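Local coordinates for tegumental protein 20.8 kDa (Clonorchis sinensis, PDB 5X2D) that probably binds calcium as a full-length tegumental-allergen-like protein, of which this chain is the dynein light chain-like domain, at residues Ile29-Gln34 against Phe81-Arg86; Gly56-Met61 against Tyr88-Thr93. All coordinates share one frame; numbering follows the deposited sequence.

Contact 1: Ile29-Gln34 against Phe81-Arg86; sequences IAPGAQ and FELYNR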
loop_
_atom_site.group_PDB
_atom_site.type_symbol
_atom_site.label_atom_id
_atom_site.label_comp_id
_atom_site.label_asym_id
_atom_site.label_seq_id
_atom_site.Cartn_x
_atom_site.Cartn_y
_atom_site.Cartn_z
ATOM N N ILE A 29 20.016 -0.388 7.662
ATOM C CA ILE A 29 19.411 0.811 8.242
ATOM C C ILE A 29 17.922 0.696 8.603
ATOM O O ILE A 29 17.393 1.555 9.315
ATOM C CB ILE A 29 19.596 2.039 7.315
ATOM C CG1 ILE A 29 19.045 1.771 5.914
ATOM C CG2 ILE A 29 21.072 2.379 7.198
ATOM C CD1 ILE A 29 18.907 3.022 5.073
ATOM N N ALA A 30 17.246 -0.344 8.118
ATOM C CA ALA A 30 15.800 -0.485 8.347
ATOM C C ALA A 30 15.394 -0.867 9.787
ATOM O O ALA A 30 14.557 -0.193 10.383
ATOM C CB ALA A 30 15.200 -1.475 7.343
ATOM N N PRO A 31 15.962 -1.954 10.349
ATOM C CA PRO A 31 15.565 -2.361 11.709
ATOM C C PRO A 31 15.884 -1.355 12.823
ATOM O O PRO A 31 15.345 -1.472 13.931
ATOM C CB PRO A 31 16.368 -3.646 11.937
ATOM C CG PRO A 31 17.486 -3.583 10.969
ATOM C CD PRO A 31 16.925 -2.904 9.770
ATOM N N GLY A 32 16.751 -0.389 12.542
ATOM C CA GLY A 32 17.077 0.627 13.522
ATOM C C GLY A 32 15.925 1.569 13.805
ATOM O O GLY A 32 15.788 2.075 14.920
ATOM N N ALA A 33 15.077 1.791 12.809
ATOM C CA ALA A 33 14.063 2.835 12.929
ATOM C C ALA A 33 12.702 2.357 13.482
ATOM O O ALA A 33 12.058 1.486 12.878
ATOM C CB ALA A 33 13.872 3.514 11.580
ATOM N N GLN A 34 12.281 2.956 14.621
ATOM C CA GLN A 34 11.001 2.645 15.331
ATOM C C GLN A 34 10.009 3.799 15.395
ATOM O O GLN A 34 8.804 3.564 15.323
ATOM C CB GLN A 34 11.112 2.166 16.792
ATOM C CG GLN A 34 11.694 0.827 17.207
ATOM C CD GLN A 34 11.026 -0.358 16.536
ATOM O OE1 GLN A 34 10.929 -1.456 17.077
ATOM N NE2 GLN A 34 10.859 -0.214 15.251
ATOM N N PHE A 81 8.658 -7.586 0.484
ATOM C CA PHE A 81 9.337 -8.529 1.369
ATOM C C PHE A 81 9.247 -8.150 2.839
ATOM O O PHE A 81 9.210 -6.961 3.180
ATOM C CB PHE A 81 10.810 -8.646 0.984
ATOM C CG PHE A 81 11.606 -7.399 1.240
ATOM C CD1 PHE A 81 11.673 -6.384 0.277
ATOM C CD2 PHE A 81 12.285 -7.224 2.440
ATOM C CE1 PHE A 81 12.402 -5.220 0.517
ATOM C CE2 PHE A 81 13.020 -6.055 2.685
ATOM C CZ PHE A 81 13.079 -5.057 1.725
ATOM N N GLU A 82 9.277 -9.170 3.703
ATOM C CA GLU A 82 9.231 -9.005 5.166
ATOM C C GLU A 82 10.633 -9.132 5.740
ATOM O O GLU A 82 11.334 -10.097 5.467
ATOM C CB GLU A 82 8.329 -10.053 5.835
ATOM C CG GLU A 82 6.897 -10.109 5.329
ATOM C CD GLU A 82 6.067 -11.174 6.034
ATOM O OE1 GLU A 82 6.531 -11.717 7.066
ATOM O OE2 GLU A 82 4.951 -11.474 5.549
ATOM N N LEU A 83 11.054 -8.133 6.494
ATOM C CA LEU A 83 12.327 -8.192 7.196
ATOM C C LEU A 83 12.078 -7.928 8.690
ATOM O O LEU A 83 11.686 -6.809 9.094
ATOM C CB LEU A 83 13.320 -7.189 6.606
ATOM C CG LEU A 83 14.703 -7.046 7.242
ATOM C CD1 LEU A 83 15.611 -8.164 6.769
ATOM C CD2 LEU A 83 15.285 -5.692 6.862
ATOM N N TYR A 84 12.289 -8.981 9.484
ATOM C CA TYR A 84 12.039 -8.963 10.916
ATOM C C TYR A 84 10.588 -8.575 11.237
ATOM O O TYR A 84 10.325 -7.699 12.087
ATOM C CB TYR A 84 13.022 -8.013 11.592
ATOM C CG TYR A 84 14.482 -8.356 11.375
ATOM C CD1 TYR A 84 14.914 -9.673 11.352
ATOM C CD2 TYR A 84 15.430 -7.356 11.170
ATOM C CE1 TYR A 84 16.257 -9.990 11.153
ATOM C CE2 TYR A 84 16.772 -7.664 10.965
ATOM C CZ TYR A 84 17.177 -8.979 10.958
ATOM O OH TYR A 84 18.502 -9.283 10.750
ATOM N N ASN A 85 9.653 -9.228 10.550
ATOM C CA ASN A 85 8.218 -8.960 10.702
ATOM C C ASN A 85 7.817 -7.483 10.525
ATOM O O ASN A 85 6.953 -6.968 11.245
ATOM C CB ASN A 85 7.727 -9.466 12.063
ATOM C CG ASN A 85 6.361 -10.132 11.981
ATOM O OD1 ASN A 85 5.860 -10.409 10.890
ATOM N ND2 ASN A 85 5.768 -10.419 13.136
ATOM N N ARG A 86 8.459 -6.815 9.566
ATOM C CA ARG A 86 8.017 -5.510 9.081
ATOM C C ARG A 86 8.098 -5.533 7.562
ATOM O O ARG A 86 9.175 -5.734 7.001
ATOM C CB ARG A 86 8.869 -4.386 9.662
ATOM C CG ARG A 86 8.049 -3.206 10.135
ATOM C CD ARG A 86 8.788 -2.342 11.156
ATOM N NE ARG A 86 10.026 -1.762 10.634
ATOM C CZ ARG A 86 10.797 -0.909 11.312
ATOM N NH1 ARG A 86 10.451 -0.519 12.534
ATOM N NH2 ARG A 86 11.912 -0.435 10.764
#

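Contact 2: Gly56-Met61 against Tyr88-Thr93; sequences GCWQVM and YLFWQT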
loop_
_atom_site.group_PDB
_atom_site.type_symbol
_atom_site.label_atom_id
_atom_site.label_comp_id
_atom_site.label_asym_id
_atom_site.label_seq_id
_atom_site.Cartn_x
_atom_site.Cartn_y
_atom_site.Cartn_z
ATOM N N GLY A 56 13.721 6.281 -12.429
ATOM C CA GLY A 56 12.311 6.608 -12.296
ATOM C C GLY A 56 11.919 7.038 -10.899
ATOM O O GLY A 56 12.779 7.138 -10.021
ATOM N N CYS A 57 10.623 7.274 -10.687
ATOM C CA CYS A 57 10.112 7.583 -9.348
ATOM C C CYS A 57 9.572 6.298 -8.680
ATOM O O CYS A 57 8.849 5.525 -9.293
ATOM C CB CYS A 57 9.024 8.667 -9.408
ATOM S SG CYS A 57 9.332 9.966 -10.644
ATOM N N TRP A 58 9.955 6.073 -7.428
ATOM C CA TRP A 58 9.531 4.898 -6.679
ATOM C C TRP A 58 8.642 5.225 -5.491
ATOM O O TRP A 58 8.846 6.240 -4.830
ATOM C CB TRP A 58 10.753 4.157 -6.172
ATOM C CG TRP A 58 11.477 3.371 -7.218
ATOM C CD1 TRP A 58 12.307 3.855 -8.191
ATOM C CD2 TRP A 58 11.478 1.947 -7.362
ATOM N NE1 TRP A 58 12.812 2.818 -8.938
ATOM C CE2 TRP A 58 12.318 1.637 -8.448
ATOM C CE3 TRP A 58 10.844 0.907 -6.680
ATOM C CZ2 TRP A 58 12.544 0.334 -8.865
ATOM C CZ3 TRP A 58 11.064 -0.379 -7.101
ATOM C CH2 TRP A 58 11.910 -0.659 -8.181
ATOM N N GLN A 59 7.700 4.348 -5.161
ATOM C CA GLN A 59 6.928 4.556 -3.948
ATOM C C GLN A 59 7.206 3.423 -2.982
ATOM O O GLN A 59 7.001 2.249 -3.309
ATOM C CB GLN A 59 5.431 4.673 -4.225
ATOM C CG GLN A 59 4.750 5.414 -3.085
ATOM C CD GLN A 59 3.342 5.851 -3.386
ATOM O OE1 GLN A 59 2.614 5.174 -4.119
ATOM N NE2 GLN A 59 2.943 7.001 -2.822
ATOM N N VAL A 60 7.693 3.783 -1.795
ATOM C CA VAL A 60 8.098 2.803 -0.793
ATOM C C VAL A 60 7.125 2.857 0.376
ATOM O O VAL A 60 6.940 3.904 1.010
ATOM C CB VAL A 60 9.532 3.057 -0.277
ATOM C CG1 VAL A 60 9.890 2.060 0.808
ATOM C CG2 VAL A 60 10.526 2.959 -1.401
ATOM N N MET A 61 6.472 1.737 0.638
ATOM C CA MET A 61 5.545 1.684 1.749
ATOM C C MET A 61 6.017 0.662 2.770
ATOM O O MET A 61 6.306 -0.481 2.422
ATOM C CB MET A 61 4.139 1.352 1.262
ATOM C CG MET A 61 3.160 1.117 2.385
ATOM S SD MET A 61 1.511 0.936 1.719
ATOM C CE MET A 61 1.789 -0.365 0.566
ATOM N N TYR A 88 7.998 -4.439 3.582
ATOM C CA TYR A 88 8.466 -3.357 2.736
ATOM C C TYR A 88 7.914 -3.531 1.331
ATOM O O TYR A 88 8.117 -4.569 0.699
ATOM C CB TYR A 88 10.000 -3.311 2.721
ATOM C CG TYR A 88 10.584 -3.011 4.083
ATOM C CD1 TYR A 88 10.821 -4.030 4.999
ATOM C CD2 TYR A 88 10.856 -1.699 4.475
ATOM C CE1 TYR A 88 11.336 -3.757 6.250
ATOM C CE2 TYR A 88 11.370 -1.417 5.729
ATOM C CZ TYR A 88 11.608 -2.452 6.614
ATOM O OH TYR A 88 12.116 -2.184 7.872
ATOM N N LEU A 89 7.199 -2.527 0.844
ATOM C CA LEU A 89 6.645 -2.584 -0.502
ATOM C C LEU A 89 7.339 -1.572 -1.423
ATOM O O LEU A 89 7.406 -0.369 -1.110
ATOM C CB LEU A 89 5.127 -2.329 -0.480
ATOM C CG LEU A 89 4.244 -3.459 0.054
ATOM C CD1 LEU A 89 4.151 -3.345 1.544
ATOM C CD2 LEU A 89 2.859 -3.473 -0.564
ATOM N N PHE A 90 7.868 -2.055 -2.545
ATOM C CA PHE A 90 8.445 -1.162 -3.545
ATOM C C PHE A 90 7.633 -1.185 -4.832
ATOM O O PHE A 90 7.259 -2.261 -5.320
ATOM C CB PHE A 90 9.901 -1.523 -3.837
ATOM C CG PHE A 90 10.824 -1.280 -2.671
ATOM C CD1 PHE A 90 10.798 -2.127 -1.551
ATOM C CD2 PHE A 90 11.701 -0.200 -2.672
ATOM C CE1 PHE A 90 11.650 -1.913 -0.467
ATOM C CE2 PHE A 90 12.554 0.028 -1.592
ATOM C CZ PHE A 90 12.527 -0.831 -0.483
ATOM N N TRP A 91 7.357 0.013 -5.351
ATOM C CA TRP A 91 6.735 0.222 -6.653
ATOM C C TRP A 91 7.496 1.281 -7.410
ATOM O O TRP A 91 7.538 2.423 -6.972
ATOM C CB TRP A 91 5.296 0.733 -6.544
ATOM C CG TRP A 91 4.282 -0.157 -5.951
ATOM C CD1 TRP A 91 3.863 -1.362 -6.428
ATOM C CD2 TRP A 91 3.494 0.113 -4.784
ATOM N NE1 TRP A 91 2.876 -1.872 -5.619
ATOM C CE2 TRP A 91 2.632 -0.986 -4.601
ATOM C CE3 TRP A 91 3.441 1.176 -3.874
ATOM C CZ2 TRP A 91 1.730 -1.058 -3.545
ATOM C CZ3 TRP A 91 2.547 1.103 -2.832
ATOM C CH2 TRP A 91 1.699 -0.005 -2.681
ATOM N N GLN A 92 8.003 0.956 -8.585
ATOM C CA GLN A 92 8.488 1.994 -9.470
ATOM C C GLN A 92 7.263 2.627 -10.121
ATOM O O GLN A 92 6.458 1.937 -10.697
ATOM C CB GLN A 92 9.429 1.395 -10.484
ATOM C CG GLN A 92 9.935 2.336 -11.520
ATOM C CD GLN A 92 10.841 1.624 -12.497
ATOM O OE1 GLN A 92 10.529 0.515 -12.968
ATOM N NE2 GLN A 92 11.991 2.228 -12.777
ATOM N N THR A 93 7.058 3.930 -9.946
ATOM C CA THR A 93 5.844 4.555 -10.486
ATOM C C THR A 93 6.044 5.167 -11.869
ATOM O O THR A 93 5.069 5.493 -12.525
ATOM C CB THR A 93 5.284 5.661 -9.541
ATOM O OG1 THR A 93 6.329 6.569 -9.172
ATOM C CG2 THR A 93 4.695 5.060 -8.266
#

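Contact 1: Ile29-Gln34 against Phe81-Arg86
Arg86 reaches from the end of a β-hairpin turn to the carbonyl oxygen of Ala33, in the loop between two helices. Its CB already heads for residues 29-34, and the chain continues nearly straight through CG to CD before bending at chi3 (61°), which swings NE out of line. The guanidinium then meets the loop edge-on. NH1 donates to Ala33 O at 2.6 Å and NH2 to the same oxygen at 2.9 Å, so one acceptor is gripped end-on by two nitrogens. Both donors lie in the carbonyl plane, and the oxygen lies close to the guanidinium plane, which fixes the rotation of the group. Gln34 NE2 lies 2.8 Å from Arg86 NH1, two donors that do not bond to each other, and makes a weak bond of its own to Ala33 O. NH2 also lies 2.7 Å from Ala30 O, but the angle is too poor for a hydrogen bond; that oxygen accepts from Ala33 N and closes a type I turn.

Beside this polar centre, Pro31 CB touches the edge of the Tyr84 ring at CD2 (3.9 Å), and Leu83 CD2 packs against Ala30 CB (4.2 Å). Tyr84 and Asn85 both have left-handed backbone conformations, making the two-residue turn between Leu83 and Arg86 a type I' turn.

Leu39 of helix 36-54 packs on the Arg86 side chain, while Leu83 rests on Thr26 and Ile27 of helix 16-29, so the hairpin end meets both helices where the loop joins them.

Contact 2: Gly56-Met61 against Tyr88-Thr93
Trp58 and Gln92 face each other in the antiparallel ladder of strands 58-63 and 87-92, part of the sheet that, with two helices, makes up the dynein light chain-like fold. The short strand segments run at 168° to each other, and two-way backbone bonds join Gln59 to Trp91 and Met61 to Leu89.

On the face carrying Trp58, Val60, Phe90 and Gln92, the indole is laid across its neighbour. Chi1 (-76°) sets CG of Trp58 anti to the carbonyl carbon, and chi2 (76°) turns the ring, whose six-membered part takes Gln92 CB over its centre, 3.6 Å from the centroid, in a CH-pi contact. Trp58 CZ3 meets Phe90 CB at 3.6 Å, the two side chains crossing at about a right angle. Val60 runs alongside Phe90: its CG1 sits over the ring face, offset toward the rim, and Val60 CG2 touches Phe90 CE2 at 3.6 Å. Trp58 NE1 and Gln92 NE2 both donate to Gly55 O, so one carbonyl oxygen serves the polar ends of both side chains. Helix 36-54 covers this side with Leu46, Lys47 and Ala50.

The other face carries Gln59, Met61, Leu89 and Trp91. Met61 lies beside Leu89, pointing the same way, and a bend at chi3 brings CE to Leu89 CD2 (3.5 Å) and to Trp91 CH2. Met61 also pairs with a strand of the second subunit, continuing the sheet across the dimer interface, and packs on Met61 of that subunit.

Where the ladder ends, Cys57 O accepts from Thr93 N and also from Thr93 OG1, the hydroxyl lying 2.7 Å away and well above the carbonyl plane.

Contacts 1 and 2 lie on opposite sides of the chain's centre, with their own centres about 16 Å apart, and share one antiparallel sheet. Their segments alternate along the chain: 29-34, 56-61, 81-86, then 88-93. Strands 78-83 and 87-92 are consecutive neighbours in that sheet, so contact 1 sits at their hairpin turn and contact 2 on the far flank of the second strand. The two meet directly, where Phe81 O lies 2.8 Å from Tyr88 N, a probable hydrogen bond, and the Phe81 and Phe90 rings touch. One hairpin thus connects the loop between the two helices to the edge strand 58-63, through which the sheet passes into the second subunit.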